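Local coordinates for subtilase cytotoxin subunit A (PDB 2IY9), which cleaves the host endoplasmic reticulum chaperone BiP as the serine protease subunit of an AB5 toxin, inducing stress and eventual cell death, at residues Asp63-Asp74 with Leu111-Val122. Residues are numbered along the deposited sequence; the frame is centred on the assembly and turned at random.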
loop_
_atom_site.group_PDB
_atom_site.type_symbol
_atom_site.label_atom_id
_atom_site.label_comp_id
_atom_site.label_asym_id
_atom_site.label_seq_id
_atom_site.Cartn_x
_atom_site.Cartn_y
_atom_site.Cartn_z
ATOM N N ASP A 63 18.589 5.082 6.907
ATOM C CA ASP A 63 18.532 6.475 6.466
ATOM C C ASP A 63 17.156 6.872 5.896
ATOM O O ASP A 63 17.059 7.848 5.150
ATOM C CB ASP A 63 19.609 6.712 5.401
ATOM C CG ASP A 63 21.002 6.370 5.893
ATOM O OD1 ASP A 63 21.307 6.683 7.061
ATOM O OD2 ASP A 63 21.778 5.770 5.118
ATOM N N SER A 64 16.111 6.125 6.248
ATOM C CA SER A 64 14.795 6.272 5.626
ATOM C C SER A 64 13.794 7.120 6.413
ATOM O O SER A 64 12.726 7.459 5.899
ATOM C CB SER A 64 14.176 4.891 5.362
ATOM O OG SER A 64 14.957 4.139 4.451
ATOM N N GLU A 65 14.118 7.456 7.657
ATOM C CA GLU A 65 13.133 8.132 8.493
ATOM C C GLU A 65 12.883 9.587 8.109
ATOM O O GLU A 65 13.809 10.397 8.065
ATOM C CB GLU A 65 13.470 8.017 9.986
ATOM C CG GLU A 65 12.411 8.683 10.890
ATOM C CD GLU A 65 12.721 8.574 12.377
ATOM O OE1 GLU A 65 13.536 7.717 12.761
ATOM O OE2 GLU A 65 12.145 9.354 13.166
ATOM N N PHE A 66 11.614 9.903 7.869
ATOM C CA PHE A 66 11.154 11.290 7.758
ATOM C C PHE A 66 10.523 11.736 9.084
ATOM O O PHE A 66 10.832 12.804 9.610
ATOM C CB PHE A 66 10.139 11.424 6.621
ATOM C CG PHE A 66 9.507 12.796 6.512
ATOM C CD1 PHE A 66 10.204 13.857 5.929
ATOM C CD2 PHE A 66 8.209 13.021 6.966
ATOM C CE1 PHE A 66 9.621 15.113 5.815
ATOM C CE2 PHE A 66 7.606 14.294 6.835
ATOM C CZ PHE A 66 8.319 15.330 6.276
ATOM N N ALA A 67 9.594 10.931 9.583
ATOM C CA ALA A 67 8.958 11.170 10.860
ATOM C C ALA A 67 8.434 9.863 11.414
ATOM O O ALA A 67 8.348 8.868 10.702
ATOM C CB ALA A 67 7.815 12.175 10.719
ATOM N N LYS A 68 8.084 9.876 12.696
ATOM C CA LYS A 68 7.397 8.753 13.322
ATOM C C LYS A 68 6.402 9.272 14.353
ATOM O O LYS A 68 6.689 10.235 15.074
ATOM C CB LYS A 68 8.383 7.747 13.934
ATOM C CG LYS A 68 9.263 8.290 15.069
ATOM C CD LYS A 68 10.359 7.289 15.439
ATOM C CE LYS A 68 11.383 7.936 16.378
ATOM N NZ LYS A 68 12.059 9.134 15.768
ATOM N N PHE A 69 5.235 8.635 14.389
ATOM C CA PHE A 69 4.109 9.042 15.241
ATOM C C PHE A 69 3.515 7.852 15.965
ATOM O O PHE A 69 3.564 6.721 15.458
ATOM C CB PHE A 69 2.975 9.624 14.395
ATOM C CG PHE A 69 3.320 10.894 13.676
ATOM C CD1 PHE A 69 2.943 12.131 14.201
ATOM C CD2 PHE A 69 3.956 10.860 12.428
ATOM C CE1 PHE A 69 3.240 13.310 13.516
ATOM C CE2 PHE A 69 4.251 12.033 11.745
ATOM C CZ PHE A 69 3.897 13.251 12.287
ATOM N N SER A 70 2.916 8.123 17.130
ATOM C CA SER A 70 2.149 7.133 17.877
ATOM C C SER A 70 0.662 7.455 17.880
ATOM O O SER A 70 0.256 8.595 18.141
ATOM C CB SER A 70 2.600 7.057 19.331
ATOM O OG SER A 70 1.842 6.062 20.008
ATOM N N PHE A 71 -0.138 6.435 17.596
ATOM C CA PHE A 71 -1.576 6.498 17.794
ATOM C C PHE A 71 -1.998 5.303 18.629
ATOM O O PHE A 71 -3.096 4.785 18.497
ATOM C CB PHE A 71 -2.292 6.581 16.452
ATOM C CG PHE A 71 -1.935 7.813 15.686
ATOM C CD1 PHE A 71 -2.566 9.024 15.964
ATOM C CD2 PHE A 71 -0.920 7.784 14.724
ATOM C CE1 PHE A 71 -2.219 10.185 15.286
ATOM C CE2 PHE A 71 -0.563 8.945 14.033
ATOM C CZ PHE A 71 -1.211 10.149 14.320
ATOM N N THR A 72 -1.089 4.883 19.501
ATOM C CA THR A 72 -1.319 3.735 20.360
ATOM C C THR A 72 -1.357 4.197 21.809
ATOM O O THR A 72 -0.891 5.295 22.133
ATOM C CB THR A 72 -0.244 2.644 20.153
ATOM O OG1 THR A 72 1.055 3.238 20.238
ATOM C CG2 THR A 72 -0.412 2.002 18.777
ATOM N N GLN A 73 -1.906 3.343 22.671
ATOM C CA GLN A 73 -2.218 3.703 24.053
ATOM C C GLN A 73 -0.980 3.838 24.945
ATOM O O GLN A 73 -1.047 4.442 26.027
ATOM C CB GLN A 73 -3.174 2.674 24.645
ATOM C CG GLN A 73 -4.566 2.685 24.030
ATOM C CD GLN A 73 -5.441 1.571 24.576
ATOM O OE1 GLN A 73 -5.434 1.297 25.779
ATOM N NE2 GLN A 73 -6.198 0.922 23.699
ATOM N N ASP A 74 0.140 3.278 24.490
ATOM C CA ASP A 74 1.422 3.416 25.184
ATOM C C ASP A 74 2.184 4.699 24.805
ATOM O O ASP A 74 3.243 4.983 25.370
ATOM C CB ASP A 74 2.297 2.176 24.955
ATOM C CG ASP A 74 2.702 1.983 23.480
ATOM O OD1 ASP A 74 2.271 2.774 22.595
ATOM O OD2 ASP A 74 3.455 1.025 23.217
ATOM N N LEU A 111 11.395 8.300 1.412
ATOM C CA LEU A 111 11.492 8.282 2.856
ATOM C C LEU A 111 10.189 7.730 3.415
ATOM O O LEU A 111 9.224 7.543 2.672
ATOM C CB LEU A 111 11.754 9.686 3.397
ATOM C CG LEU A 111 13.031 10.386 2.923
ATOM C CD1 LEU A 111 13.065 11.841 3.416
ATOM C CD2 LEU A 111 14.258 9.650 3.382
ATOM N N ILE A 112 10.175 7.469 4.720
ATOM C CA ILE A 112 9.054 6.809 5.367
ATOM C C ILE A 112 8.595 7.634 6.573
ATOM O O ILE A 112 9.410 8.054 7.403
ATOM C CB ILE A 112 9.464 5.374 5.846
ATOM C CG1 ILE A 112 9.830 4.469 4.647
ATOM C CG2 ILE A 112 8.386 4.751 6.778
ATOM C CD1 ILE A 112 8.657 4.138 3.700
ATOM N N SER A 113 7.291 7.864 6.650
ATOM C CA SER A 113 6.671 8.430 7.846
ATOM C C SER A 113 5.864 7.330 8.519
ATOM O O SER A 113 4.823 6.900 7.996
ATOM C CB SER A 113 5.772 9.613 7.488
ATOM O OG SER A 113 5.134 10.117 8.648
ATOM N N SER A 114 6.354 6.876 9.672
ATOM C CA SER A 114 5.721 5.788 10.399
ATOM C C SER A 114 4.607 6.307 11.299
ATOM O O SER A 114 4.808 7.231 12.096
ATOM C CB SER A 114 6.737 5.012 11.219
ATOM O OG SER A 114 6.102 3.936 11.879
ATOM N N ARG A 115 3.423 5.726 11.145
ATOM C CA ARG A 115 2.300 6.098 11.982
ATOM C C ARG A 115 1.806 4.828 12.647
ATOM O O ARG A 115 1.100 4.004 12.031
ATOM C CB ARG A 115 1.224 6.813 11.155
ATOM C CG ARG A 115 1.711 8.154 10.603
ATOM C CD ARG A 115 0.721 8.850 9.687
ATOM N NE ARG A 115 1.236 10.174 9.332
ATOM C CZ ARG A 115 0.988 11.284 10.024
ATOM N NH1 ARG A 115 0.215 11.238 11.108
ATOM N NH2 ARG A 115 1.521 12.434 9.638
ATOM N N ARG A 116 2.203 4.649 13.906
ATOM C CA ARG A 116 1.899 3.398 14.592
ATOM C C ARG A 116 0.466 3.406 15.115
ATOM O O ARG A 116 0.104 4.279 15.901
ATOM C CB ARG A 116 2.898 3.093 15.709
ATOM C CG ARG A 116 2.630 1.715 16.330
ATOM C CD ARG A 116 3.504 1.365 17.536
ATOM N NE ARG A 116 2.750 0.434 18.382
ATOM C CZ ARG A 116 2.942 0.226 19.685
ATOM N NH1 ARG A 116 3.907 0.847 20.361
ATOM N NH2 ARG A 116 2.154 -0.628 20.316
ATOM N N VAL A 117 -0.336 2.429 14.685
ATOM C CA VAL A 117 -1.762 2.372 15.061
ATOM C C VAL A 117 -2.180 1.081 15.786
ATOM O O VAL A 117 -3.305 0.989 16.308
ATOM C CB VAL A 117 -2.691 2.604 13.836
ATOM C CG1 VAL A 117 -2.497 4.001 13.281
ATOM C CG2 VAL A 117 -2.449 1.553 12.757
ATOM N N ILE A 118 -1.273 0.099 15.783
ATOM C CA ILE A 118 -1.453 -1.214 16.408
ATOM C C ILE A 118 -0.095 -1.682 16.971
ATOM O O ILE A 118 0.944 -1.165 16.572
ATOM C CB ILE A 118 -2.032 -2.279 15.417
ATOM C CG1 ILE A 118 -1.116 -2.475 14.192
ATOM C CG2 ILE A 118 -3.479 -1.927 15.010
ATOM C CD1 ILE A 118 -1.602 -3.529 13.180
ATOM N N PRO A 119 -0.097 -2.603 17.953
ATOM C CA PRO A 119 -1.260 -3.084 18.684
ATOM C C PRO A 119 -1.680 -2.036 19.714
ATOM O O PRO A 119 -0.989 -1.017 19.888
ATOM C CB PRO A 119 -0.741 -4.348 19.386
ATOM C CG PRO A 119 0.700 -4.098 19.590
ATOM C CD PRO A 119 1.154 -3.234 18.423
ATOM N N ASP A 120 -2.804 -2.283 20.379
ATOM C CA ASP A 120 -3.296 -1.405 21.440
ATOM C C ASP A 120 -3.470 0.039 20.971
ATOM O O ASP A 120 -3.085 0.984 21.655
ATOM C CB ASP A 120 -2.385 -1.490 22.674
ATOM C CG ASP A 120 -2.082 -2.924 23.070
ATOM O OD1 ASP A 120 -3.026 -3.730 23.124
ATOM O OD2 ASP A 120 -0.902 -3.258 23.294
ATOM N N GLY A 121 -4.051 0.207 19.787
ATOM C CA GLY A 121 -4.339 1.539 19.293
ATOM C C GLY A 121 -5.340 2.252 20.181
ATOM O O GLY A 121 -6.077 1.618 20.951
ATOM N N VAL A 122 -5.343 3.576 20.094
ATOM C CA VAL A 122 -6.438 4.359 20.632
ATOM C C VAL A 122 -7.645 3.990 19.764
ATOM O O VAL A 122 -7.478 3.345 18.720
ATOM C CB VAL A 122 -6.129 5.874 20.600
ATOM C CG1 VAL A 122 -4.835 6.179 21.366
ATOM C CG2 VAL A 122 -6.036 6.398 19.158
HETATM O O HOH W 1 5.648 5.131 14.275
HETATM O O HOH W 2 1.429 -1.527 22.992
HETATM O O HOH W 3 -0.158 0.897 23.232
#
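F69 and R115 meet across two parallel strands, the edge strand 65-70 and its neighbour 111-116, at one border of the seven-stranded parallel sheet of this subtilase fold. Six backbone hydrogen bonds run from S64 O–I112 N to F71 N–R116 O, and a beta bulge between E65 and A67 moves the register by one residue.

On the face carrying A67, F69, S113 and R115, the R115 guanidinium lies flat on the F69 ring, its CZ 4.0 Å from the ring centroid, a cation-pi stack. F71 flanks the same group from its edge, CZ 3.7 Å from R115 NH1. The charge is answered elsewhere, NE by a salt bridge to E144 and NH1 by S132 on helix 125-134.

R116 works on the other face. With CG anti to the backbone N (chi1 -175°), its extended chain crosses the T72 side chain at about a right angle, and T72 OG1 sits 3.6 Å above the guanidinium plane, over its centre. NE donates to I118 O from above the carbonyl plane, not on a lone pair. NH1 meets the syn side of D74 OD2 at 2.9 Å in a salt bridge, the two planes almost perpendicular. T72 OG1 in turn donates to D74 OD1, and water 2 links R116 NH2 to D120 OD2.

Beyond the strands, V122 N donates a hydrogen bond to F71 O, Q73 N to D120 O, and Q73 NE2 makes a nearly straight one to G121 O (2.8 Å).

R116 thus joins the D74 loop to the turn at I118 through one guanidinium, which probably helps to hold that turn, where the I118 side chain lies about 5 Å from that of D52, inferred to belong to the charge relay system.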